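Side-chain contacts in ALKF (PDB 3ZBO), which is of unknown function but is related to the HEAT-like repeat DNA glycosylases and has affinity for branched DNA structures: residues K154-L159 with H192-E197; E160-T165 with S175-F180; V184-V189 with Q224-R229. One frame throughout, in Å; residues are numbered along the deposited sequence.

Interaction 1 of 3, residues K154-L159 with H192-E197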
loop_
_atom_site.group_PDB
_atom_site.type_symbol
_atom_site.label_atom_id
_atom_site.label_comp_id
_atom_site.label_asym_id
_atom_site.label_seq_id
_atom_site.Cartn_x
_atom_site.Cartn_y
_atom_site.Cartn_z
ATOM N N LYS A 154 -3.609 -18.442 -9.907
ATOM C CA LYS A 154 -4.303 -17.229 -9.529
ATOM C C LYS A 154 -3.387 -16.029 -9.892
ATOM O O LYS A 154 -3.902 -15.064 -10.479
ATOM C CB LYS A 154 -4.553 -17.198 -8.037
ATOM C CG LYS A 154 -5.442 -16.036 -7.621
ATOM C CD LYS A 154 -5.491 -16.039 -6.035
ATOM C CE LYS A 154 -6.508 -15.180 -5.496
ATOM N NZ LYS A 154 -6.353 -15.359 -3.995
ATOM N N ILE A 155 -2.099 -16.119 -9.497
ATOM C CA ILE A 155 -1.214 -14.960 -9.855
ATOM C C ILE A 155 -1.100 -14.790 -11.351
ATOM O O ILE A 155 -1.105 -13.690 -11.883
ATOM C CB ILE A 155 0.182 -15.160 -9.195
ATOM C CG1 ILE A 155 0.100 -15.255 -7.687
ATOM C CG2 ILE A 155 1.163 -14.002 -9.639
ATOM C CD1 ILE A 155 -0.566 -14.075 -6.941
ATOM N N SER A 156 -1.021 -15.908 -12.127
ATOM C CA SER A 156 -0.969 -15.774 -13.548
ATOM C C SER A 156 -2.213 -15.097 -14.129
ATOM O O SER A 156 -2.106 -14.236 -15.027
ATOM C CB SER A 156 -0.760 -17.216 -14.098
ATOM O OG SER A 156 -0.677 -17.184 -15.502
ATOM N N ASP A 157 -3.382 -15.486 -13.605
ATOM C CA ASP A 157 -4.631 -14.903 -14.093
ATOM C C ASP A 157 -4.676 -13.391 -13.724
ATOM O O ASP A 157 -5.170 -12.563 -14.526
ATOM C CB ASP A 157 -5.820 -15.630 -13.462
ATOM C CG ASP A 157 -6.069 -17.004 -14.031
ATOM O OD1 ASP A 157 -5.525 -17.330 -15.067
ATOM O OD2 ASP A 157 -6.914 -17.687 -13.385
ATOM N N MET A 158 -4.145 -13.049 -12.550
ATOM C CA MET A 158 -4.011 -11.652 -12.168
ATOM C C MET A 158 -3.080 -10.888 -13.102
ATOM O O MET A 158 -3.402 -9.712 -13.475
ATOM C CB MET A 158 -3.532 -11.549 -10.714
ATOM C CG MET A 158 -4.626 -11.996 -9.733
ATOM S SD MET A 158 -4.023 -12.146 -8.093
ATOM C CE MET A 158 -3.913 -10.413 -7.608
ATOM N N LEU A 159 -1.973 -11.490 -13.536
ATOM C CA LEU A 159 -1.108 -10.779 -14.494
ATOM C C LEU A 159 -1.861 -10.494 -15.801
ATOM O O LEU A 159 -1.692 -9.443 -16.429
ATOM C CB LEU A 159 0.127 -11.632 -14.854
ATOM C CG LEU A 159 1.151 -11.732 -13.737
ATOM C CD1 LEU A 159 2.240 -12.795 -14.089
ATOM C CD2 LEU A 159 1.833 -10.392 -13.524
ATOM N N HIS A 192 8.351 -15.248 -13.006
ATOM C CA HIS A 192 9.288 -14.167 -13.444
ATOM C C HIS A 192 9.208 -13.885 -14.934
ATOM O O HIS A 192 9.036 -12.704 -15.362
ATOM C CB HIS A 192 10.739 -14.551 -13.083
ATOM C CG HIS A 192 11.687 -13.577 -13.665
ATOM N ND1 HIS A 192 12.621 -13.815 -14.663
ATOM C CD2 HIS A 192 11.740 -12.265 -13.401
ATOM C CE1 HIS A 192 13.275 -12.673 -14.935
ATOM N NE2 HIS A 192 12.755 -11.734 -14.156
ATOM N N GLU A 193 9.291 -14.931 -15.775
ATOM C CA GLU A 193 9.345 -14.668 -17.212
ATOM C C GLU A 193 8.047 -14.106 -17.737
ATOM O O GLU A 193 8.089 -13.192 -18.555
ATOM C CB GLU A 193 9.742 -15.956 -17.963
ATOM C CG GLU A 193 11.096 -16.501 -17.438
ATOM C CD GLU A 193 11.007 -17.232 -15.982
ATOM O OE1 GLU A 193 9.861 -17.673 -15.399
ATOM O OE2 GLU A 193 12.165 -17.327 -15.394
ATOM N N LYS A 194 6.891 -14.595 -17.240
ATOM C CA LYS A 194 5.607 -14.085 -17.759
ATOM C C LYS A 194 5.439 -12.616 -17.362
ATOM O O LYS A 194 4.888 -11.862 -18.128
ATOM C CB LYS A 194 4.454 -14.903 -17.181
ATOM C CG LYS A 194 3.099 -14.456 -17.634
ATOM C CD LYS A 194 1.940 -15.358 -17.085
ATOM C CE LYS A 194 0.661 -14.844 -17.693
ATOM N NZ LYS A 194 0.385 -15.457 -19.030
ATOM N N ALA A 195 5.864 -12.278 -16.127
ATOM C CA ALA A 195 5.687 -10.876 -15.675
ATOM C C ALA A 195 6.525 -9.912 -16.525
ATOM O O ALA A 195 6.116 -8.789 -16.842
ATOM C CB ALA A 195 6.012 -10.729 -14.154
ATOM N N VAL A 196 7.732 -10.363 -16.877
ATOM C CA VAL A 196 8.624 -9.557 -17.762
ATOM C C VAL A 196 7.923 -9.360 -19.098
ATOM O O VAL A 196 7.916 -8.230 -19.636
ATOM C CB VAL A 196 10.047 -10.200 -17.904
ATOM C CG1 VAL A 196 10.835 -9.565 -19.015
ATOM C CG2 VAL A 196 10.762 -10.112 -16.550
ATOM N N GLU A 197 7.325 -10.441 -19.644
ATOM C CA GLU A 197 6.714 -10.305 -20.955
ATOM C C GLU A 197 5.453 -9.435 -20.857
ATOM O O GLU A 197 5.243 -8.580 -21.719
ATOM C CB GLU A 197 6.377 -11.740 -21.409
ATOM C CG GLU A 197 5.615 -11.753 -22.749
ATOM C CD GLU A 197 6.336 -10.994 -23.863
ATOM O OE1 GLU A 197 7.599 -11.090 -23.947
ATOM O OE2 GLU A 197 5.631 -10.293 -24.668
#

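Interaction 2 of 3, residues E160-T165 with S175-F180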
loop_
_atom_site.group_PDB
_atom_site.type_symbol
_atom_site.label_atom_id
_atom_site.label_comp_id
_atom_site.label_asym_id
_atom_site.label_seq_id
_atom_site.Cartn_x
_atom_site.Cartn_y
_atom_site.Cartn_z
ATOM N N GLU A 160 -2.653 -11.532 -16.249
ATOM C CA GLU A 160 -3.429 -11.326 -17.475
ATOM C C GLU A 160 -4.487 -10.239 -17.338
ATOM O O GLU A 160 -4.660 -9.446 -18.268
ATOM C CB GLU A 160 -4.113 -12.629 -17.865
ATOM C CG GLU A 160 -3.192 -13.672 -18.410
ATOM C CD GLU A 160 -2.496 -13.280 -19.682
ATOM O OE1 GLU A 160 -3.111 -12.625 -20.558
ATOM O OE2 GLU A 160 -1.313 -13.618 -19.881
ATOM N N MET A 161 -5.077 -10.120 -16.142
ATOM C CA MET A 161 -6.030 -9.066 -15.875
ATOM C C MET A 161 -5.338 -7.697 -15.940
ATOM O O MET A 161 -5.854 -6.749 -16.532
ATOM C CB MET A 161 -6.704 -9.310 -14.548
ATOM C CG MET A 161 -7.707 -8.273 -14.232
ATOM S SD MET A 161 -9.118 -8.301 -15.328
ATOM C CE MET A 161 -9.526 -10.042 -15.306
ATOM N N VAL A 162 -4.148 -7.611 -15.373
ATOM C CA VAL A 162 -3.438 -6.356 -15.496
ATOM C C VAL A 162 -3.115 -6.053 -16.980
ATOM O O VAL A 162 -3.402 -4.949 -17.468
ATOM C CB VAL A 162 -2.095 -6.390 -14.700
ATOM C CG1 VAL A 162 -1.239 -5.109 -15.022
ATOM C CG2 VAL A 162 -2.362 -6.486 -13.228
ATOM N N LYS A 163 -2.584 -7.012 -17.750
ATOM C CA LYS A 163 -2.324 -6.811 -19.180
ATOM C C LYS A 163 -3.589 -6.297 -19.920
ATOM O O LYS A 163 -3.502 -5.346 -20.718
ATOM C CB LYS A 163 -1.883 -8.140 -19.836
ATOM C CG LYS A 163 -1.567 -8.037 -21.358
ATOM C CD LYS A 163 -1.255 -9.444 -21.885
ATOM C CE LYS A 163 -2.531 -10.104 -22.302
ATOM N NZ LYS A 163 -2.277 -11.123 -23.388
ATOM N N ASP A 164 -4.705 -6.932 -19.617
ATOM C CA ASP A 164 -5.921 -6.695 -20.415
ATOM C C ASP A 164 -6.584 -5.409 -20.031
ATOM O O ASP A 164 -7.293 -4.813 -20.913
ATOM C CB ASP A 164 -6.906 -7.812 -20.246
ATOM C CG ASP A 164 -6.461 -9.108 -20.975
ATOM O OD1 ASP A 164 -5.605 -9.075 -21.839
ATOM O OD2 ASP A 164 -6.968 -10.192 -20.554
ATOM N N THR A 165 -6.354 -4.893 -18.808
ATOM C CA THR A 165 -7.232 -3.849 -18.291
ATOM C C THR A 165 -6.536 -2.658 -17.625
ATOM O O THR A 165 -7.186 -1.603 -17.352
ATOM C CB THR A 165 -8.245 -4.334 -17.245
ATOM O OG1 THR A 165 -7.601 -4.727 -15.987
ATOM C CG2 THR A 165 -9.057 -5.608 -17.758
ATOM N N SER A 175 -1.569 2.576 -10.829
ATOM C CA SER A 175 -0.302 2.606 -10.076
ATOM C C SER A 175 -0.139 1.314 -9.319
ATOM O O SER A 175 0.980 0.727 -9.351
ATOM C CB SER A 175 -0.364 3.799 -9.114
ATOM O OG SER A 175 0.730 3.667 -8.153
ATOM N N ALA A 176 -1.176 0.833 -8.658
ATOM C CA ALA A 176 -1.015 -0.383 -7.889
ATOM C C ALA A 176 -0.889 -1.618 -8.758
ATOM O O ALA A 176 -0.102 -2.552 -8.402
ATOM C CB ALA A 176 -2.273 -0.567 -6.921
ATOM N N MET A 177 -1.601 -1.667 -9.875
ATOM C CA MET A 177 -1.439 -2.855 -10.791
ATOM C C MET A 177 0.010 -2.823 -11.359
ATOM O O MET A 177 0.577 -3.895 -11.603
ATOM C CB MET A 177 -2.450 -2.666 -11.942
ATOM C CG MET A 177 -3.822 -3.022 -11.510
ATOM S SD MET A 177 -4.828 -2.656 -13.047
ATOM C CE MET A 177 -6.192 -3.804 -12.817
ATOM N N ASN A 178 0.547 -1.607 -11.642
ATOM C CA ASN A 178 1.933 -1.562 -12.123
ATOM C C ASN A 178 2.934 -2.094 -11.084
ATOM O O ASN A 178 3.889 -2.821 -11.477
ATOM C CB ASN A 178 2.266 -0.099 -12.548
ATOM C CG ASN A 178 3.575 0.003 -13.318
ATOM O OD1 ASN A 178 4.604 0.441 -12.732
ATOM N ND2 ASN A 178 3.494 -0.331 -14.555
ATOM N N ASN A 179 2.670 -1.702 -9.835
ATOM C CA ASN A 179 3.486 -2.201 -8.711
ATOM C C ASN A 179 3.340 -3.752 -8.711
ATOM O O ASN A 179 4.383 -4.462 -8.521
ATOM C CB ASN A 179 3.007 -1.478 -7.409
ATOM C CG ASN A 179 3.858 -1.793 -6.217
ATOM O OD1 ASN A 179 4.968 -2.296 -6.380
ATOM N ND2 ASN A 179 3.400 -1.376 -5.017
ATOM N N PHE A 180 2.149 -4.270 -8.923
ATOM C CA PHE A 180 2.001 -5.724 -8.912
ATOM C C PHE A 180 2.881 -6.351 -10.034
ATOM O O PHE A 180 3.503 -7.390 -9.778
ATOM C CB PHE A 180 0.476 -6.035 -9.030
ATOM C CG PHE A 180 0.166 -7.522 -9.080
ATOM C CD1 PHE A 180 0.006 -8.224 -7.887
ATOM C CD2 PHE A 180 0.022 -8.130 -10.299
ATOM C CE1 PHE A 180 -0.323 -9.593 -7.911
ATOM C CE2 PHE A 180 -0.304 -9.500 -10.347
ATOM C CZ PHE A 180 -0.475 -10.262 -9.136
#

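Interaction 3 of 3, residues V184-V189 with Q224-R229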
loop_
_atom_site.group_PDB
_atom_site.type_symbol
_atom_site.label_atom_id
_atom_site.label_comp_id
_atom_site.label_asym_id
_atom_site.label_seq_id
_atom_site.Cartn_x
_atom_site.Cartn_y
_atom_site.Cartn_z
ATOM N N VAL A 184 5.635 -9.038 -8.878
ATOM C CA VAL A 184 5.597 -10.481 -9.332
ATOM C C VAL A 184 6.935 -10.756 -10.042
ATOM O O VAL A 184 7.568 -11.787 -9.794
ATOM C CB VAL A 184 4.404 -10.769 -10.270
ATOM C CG1 VAL A 184 4.576 -12.221 -10.848
ATOM C CG2 VAL A 184 3.066 -10.670 -9.450
ATOM N N ALA A 185 7.373 -9.849 -10.924
ATOM C CA ALA A 185 8.618 -10.180 -11.701
ATOM C C ALA A 185 9.810 -10.383 -10.822
ATOM O O ALA A 185 10.719 -11.169 -11.220
ATOM C CB ALA A 185 8.824 -9.082 -12.698
ATOM N N ILE A 186 9.929 -9.643 -9.738
ATOM C CA ILE A 186 11.078 -9.754 -8.865
ATOM C C ILE A 186 10.871 -10.685 -7.708
ATOM O O ILE A 186 11.801 -11.442 -7.336
ATOM C CB ILE A 186 11.457 -8.313 -8.399
ATOM C CG1 ILE A 186 11.888 -7.461 -9.574
ATOM C CG2 ILE A 186 12.583 -8.415 -7.328
ATOM C CD1 ILE A 186 12.982 -8.078 -10.506
ATOM N N SER A 187 9.708 -10.675 -7.054
ATOM C CA SER A 187 9.537 -11.410 -5.812
ATOM C C SER A 187 8.754 -12.729 -5.923
ATOM O O SER A 187 8.654 -13.397 -4.911
ATOM C CB SER A 187 8.871 -10.534 -4.747
ATOM O OG SER A 187 9.694 -9.378 -4.467
ATOM N N TYR A 188 8.245 -13.058 -7.088
ATOM C CA TYR A 188 7.520 -14.326 -7.300
ATOM C C TYR A 188 8.081 -15.059 -8.486
ATOM O O TYR A 188 7.563 -15.057 -9.582
ATOM C CB TYR A 188 6.016 -13.981 -7.502
ATOM C CG TYR A 188 5.205 -15.338 -7.472
ATOM C CD1 TYR A 188 5.082 -16.038 -6.316
ATOM C CD2 TYR A 188 4.614 -15.758 -8.664
ATOM C CE1 TYR A 188 4.303 -17.284 -6.346
ATOM C CE2 TYR A 188 3.826 -16.920 -8.749
ATOM C CZ TYR A 188 3.749 -17.682 -7.563
ATOM O OH TYR A 188 3.019 -18.844 -7.646
ATOM N N VAL A 189 9.224 -15.715 -8.217
ATOM C CA VAL A 189 9.977 -16.319 -9.326
ATOM C C VAL A 189 9.245 -17.344 -10.162
ATOM O O VAL A 189 9.586 -17.497 -11.355
ATOM C CB VAL A 189 11.351 -16.887 -8.911
ATOM C CG1 VAL A 189 12.218 -15.808 -8.346
ATOM C CG2 VAL A 189 11.248 -18.045 -7.943
ATOM N N GLN A 224 13.930 -4.150 -14.865
ATOM C CA GLN A 224 15.304 -4.284 -15.293
ATOM C C GLN A 224 16.304 -3.737 -14.281
ATOM O O GLN A 224 17.383 -4.352 -14.073
ATOM C CB GLN A 224 15.498 -3.637 -16.690
ATOM C CG GLN A 224 16.946 -3.840 -17.224
ATOM C CD GLN A 224 17.238 -5.345 -17.456
ATOM O OE1 GLN A 224 18.201 -5.895 -16.951
ATOM N NE2 GLN A 224 16.358 -5.999 -18.197
ATOM N N LYS A 225 15.971 -2.641 -13.606
ATOM C CA LYS A 225 16.888 -2.051 -12.584
ATOM C C LYS A 225 17.079 -3.047 -11.462
ATOM O O LYS A 225 18.178 -3.135 -10.913
ATOM C CB LYS A 225 16.400 -0.657 -12.107
ATOM C CG LYS A 225 16.536 0.299 -13.203
ATOM C CD LYS A 225 15.988 1.699 -12.864
ATOM C CE LYS A 225 16.055 2.579 -14.145
ATOM N NZ LYS A 225 15.761 3.999 -13.818
ATOM N N GLU A 226 16.013 -3.730 -11.052
ATOM C CA GLU A 226 16.174 -4.711 -10.021
ATOM C C GLU A 226 16.974 -5.912 -10.447
ATOM O O GLU A 226 17.822 -6.359 -9.673
ATOM C CB GLU A 226 14.783 -5.170 -9.512
ATOM C CG GLU A 226 14.020 -3.988 -8.814
ATOM C CD GLU A 226 14.348 -3.895 -7.351
ATOM O OE1 GLU A 226 15.484 -3.495 -6.964
ATOM O OE2 GLU A 226 13.433 -4.217 -6.559
ATOM N N LEU A 227 16.761 -6.348 -11.677
ATOM C CA LEU A 227 17.630 -7.431 -12.202
ATOM C C LEU A 227 19.081 -7.029 -12.279
ATOM O O LEU A 227 19.976 -7.810 -11.903
ATOM C CB LEU A 227 17.156 -7.881 -13.543
ATOM C CG LEU A 227 15.683 -8.412 -13.553
ATOM C CD1 LEU A 227 15.272 -8.857 -14.911
ATOM C CD2 LEU A 227 15.518 -9.656 -12.548
ATOM N N ASP A 228 19.312 -5.780 -12.664
ATOM C CA ASP A 228 20.736 -5.248 -12.684
ATOM C C ASP A 228 21.430 -5.235 -11.288
ATOM O O ASP A 228 22.680 -5.376 -11.207
ATOM C CB ASP A 228 20.738 -3.817 -13.260
ATOM C CG ASP A 228 20.421 -3.762 -14.774
ATOM O OD1 ASP A 228 20.287 -4.822 -15.447
ATOM O OD2 ASP A 228 20.249 -2.601 -15.253
ATOM N N ARG A 229 20.625 -5.126 -10.218
ATOM C CA ARG A 229 21.073 -5.108 -8.861
ATOM C C ARG A 229 21.162 -6.541 -8.304
ATOM O O ARG A 229 21.522 -6.721 -7.147
ATOM C CB ARG A 229 20.067 -4.278 -7.992
ATOM C CG ARG A 229 19.958 -2.788 -8.361
ATOM C CD ARG A 229 18.741 -2.116 -7.573
ATOM N NE ARG A 229 18.485 -0.718 -8.017
ATOM C CZ ARG A 229 17.285 -0.195 -8.378
ATOM N NH1 ARG A 229 16.135 -0.897 -8.341
ATOM N NH2 ARG A 229 17.224 1.081 -8.771
#

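Interaction 1 of 3, residues K154-L159 with H192-E197
Leu-159, Ser-156, Lys-194 and Ala-195 form a partly buried helix-to-helix contact between helices 152-165 and 192-202, whose segments run almost parallel in the HEAT-like helical stack, 8° apart in direction with axes 10.6 Å from each other. That spacing leaves the work to side chains, above all to the long aliphatic stem of Lys-194. With chi1 at 179° the Lys-194 stem points away from its own amide nitrogen and, extended through CD and CE, it spans the groove towards helix 152-165. There it lies alongside Leu-159, the two side chains running past each other in opposite senses, with CD of Lys-194 4.0 Å from CD1 of Leu-159. Farther out the stem reaches Ser-156, where CE of Lys-194 sits 3.5 Å from OG of Ser-156. The chain then bends at its last torsion (chi4 87°), and this turn carries NZ away to a salt bridge with Glu-160, one helical turn beyond Ser-156. On the inner side the other methyl of Leu-159, CD2, packs at 4.2 Å on CB of Ala-195, while CD1 comes equally near the backbone N of Ala-195. The small methyl of Ala-195 thus meets the leucine branch directly. Both residues are buried, and helix 171-187 backs them, with Leu-181 behind Leu-159 and Ala-185 behind Ala-195. Lys-194 and Ser-156 lie nearer the surface and remain partly exposed. The contact is therefore graded from an apolar inner half to a polar outer margin. Being bonded to the ammonium nitrogen, CE is probably slightly positive, which should make its approach to the serine oxygen mildly favourable; the firm electrostatic tie of this lysine is nevertheless the one to Glu-160, with the stem serving as hydrophobic filling along the way.

Interaction 2 of 3, residues E160-T165 with S175-F180
The hydroxyl OG1 of Thr-165 donates a 2.7 Å hydrogen bond to the backbone O of Met-161, one turn earlier in its own helix, and also meets the methyl CE of Met-177 across the contact at 3.6 Å. The bond approaches from above the carbonyl plane, 42° out of it. It is permitted by the threonine's first torsion (chi1 69°), which sets OG1 between the backbone N and the carbonyl carbon, facing back down the helix. The same carbonyl also takes a weak bond from the amide N of Thr-165. Met-177 arrives with CG beside its backbone N and the chain extended beyond, so that it crosses the threonine at about a right angle and its methyl reaches OG1. Nearer the backbone, CB of Met-177 lies 4.0 Å from CG2 of Val-162, the two side chains passing in opposite directions; CG1 of the valine is almost as close, so both branches hold the methionine root. CG2 of Val-162 also packs obliquely on the Phe-180 ring, 4.1 Å from CD2. That ring meets Trp-135 edge-to-face, and Trp-135 touches Val-162 as well, adding helix 128-144 to the buried centre. Apart from the threonine hydroxyl, the side chains meeting here are apolar. The helical segments cross at -135° with axes 10.2 Å apart and CA atoms of Val-162 and Met-177 6.2 Å from each other. Consecutive and roughly antiparallel, the two helices make a helical hairpin of the kind that recurs in alpha-helical solenoids, consistent with the kinship of this protein to the HEAT-like repeat glycosylases.

Interaction 3 of 3, residues V184-V189 with Q224-R229
The last helical turn of 171-187, at Ile-186, faces the last turn of helix 219-228, at Glu-226, with their CA atoms 7.3 Å apart. Within the HEAT-like helical fold this joins the chain's final helix to one of the helices of the stack. Ile-186 carries the contact on its side. CG1 is anti to the carbonyl carbon (chi1 -64°), and a further bend at chi2 brings CD1 between two neighbouring residues of the facing helix. There CD1 lies 3.6 Å from CB of Glu-226 and equally 3.6 Å from CD2 of Leu-227. The isoleucine crosses the glutamate side chain at about a right angle, CG1 of Ile-186 resting 3.7 Å from CB of Glu-226, whereas it meets Leu-227 obliquely, through a methyl of each. The glutamate is thus used here for its aliphatic root, and its buried position puts the carboxylate in need of partners. A bend at chi2 (-88°) turns that group off the isoleucine, and two arginines hold it: OE2 forms a salt bridge with Arg-236, and OE1 one with Arg-229. Such paired cations would probably favour the ionised carboxylate. The segment following helix 219-228 also returns over the end of helix 171-187, where Gly-233 bonds to the backbone of Ile-186 and the O of Phe-234 pairs with OG of Ser-187. CB of Lys-225 lies 3.5 Å above the guanidinium plane of Arg-229, toward its rim. The oxygen OE1 of Glu-226 sits near that plane but is itself approached from above the carboxylate plane. NH1 of Arg-229 reaches OE1 of Glu-226 at 3.0 Å, with a fairly straight N-H...O angle of 156°.

Interactions 1 and 2 share helix 152-165, its earlier turns facing helix 192-202 and its later turns facing helix 171-187; interaction 3 uses the far end of 171-187 against the final helix. Interactions 2 and 3 are buried, interaction 1 only partly. Phe-180 of interaction 2 packs on Ile-155, Met-158 and Leu-159, and Glu-160, the salt-bridge partner of Lys-194, belongs to the segment of interaction 2. Packing of Ile-155 on Val-184 joins interactions 1 and 3. Chemistry follows position: a lysine stem finishes the outer groove, interaction 2 is chiefly apolar, and interaction 3 combines an isoleucine contact with a buried carboxylate held by arginines.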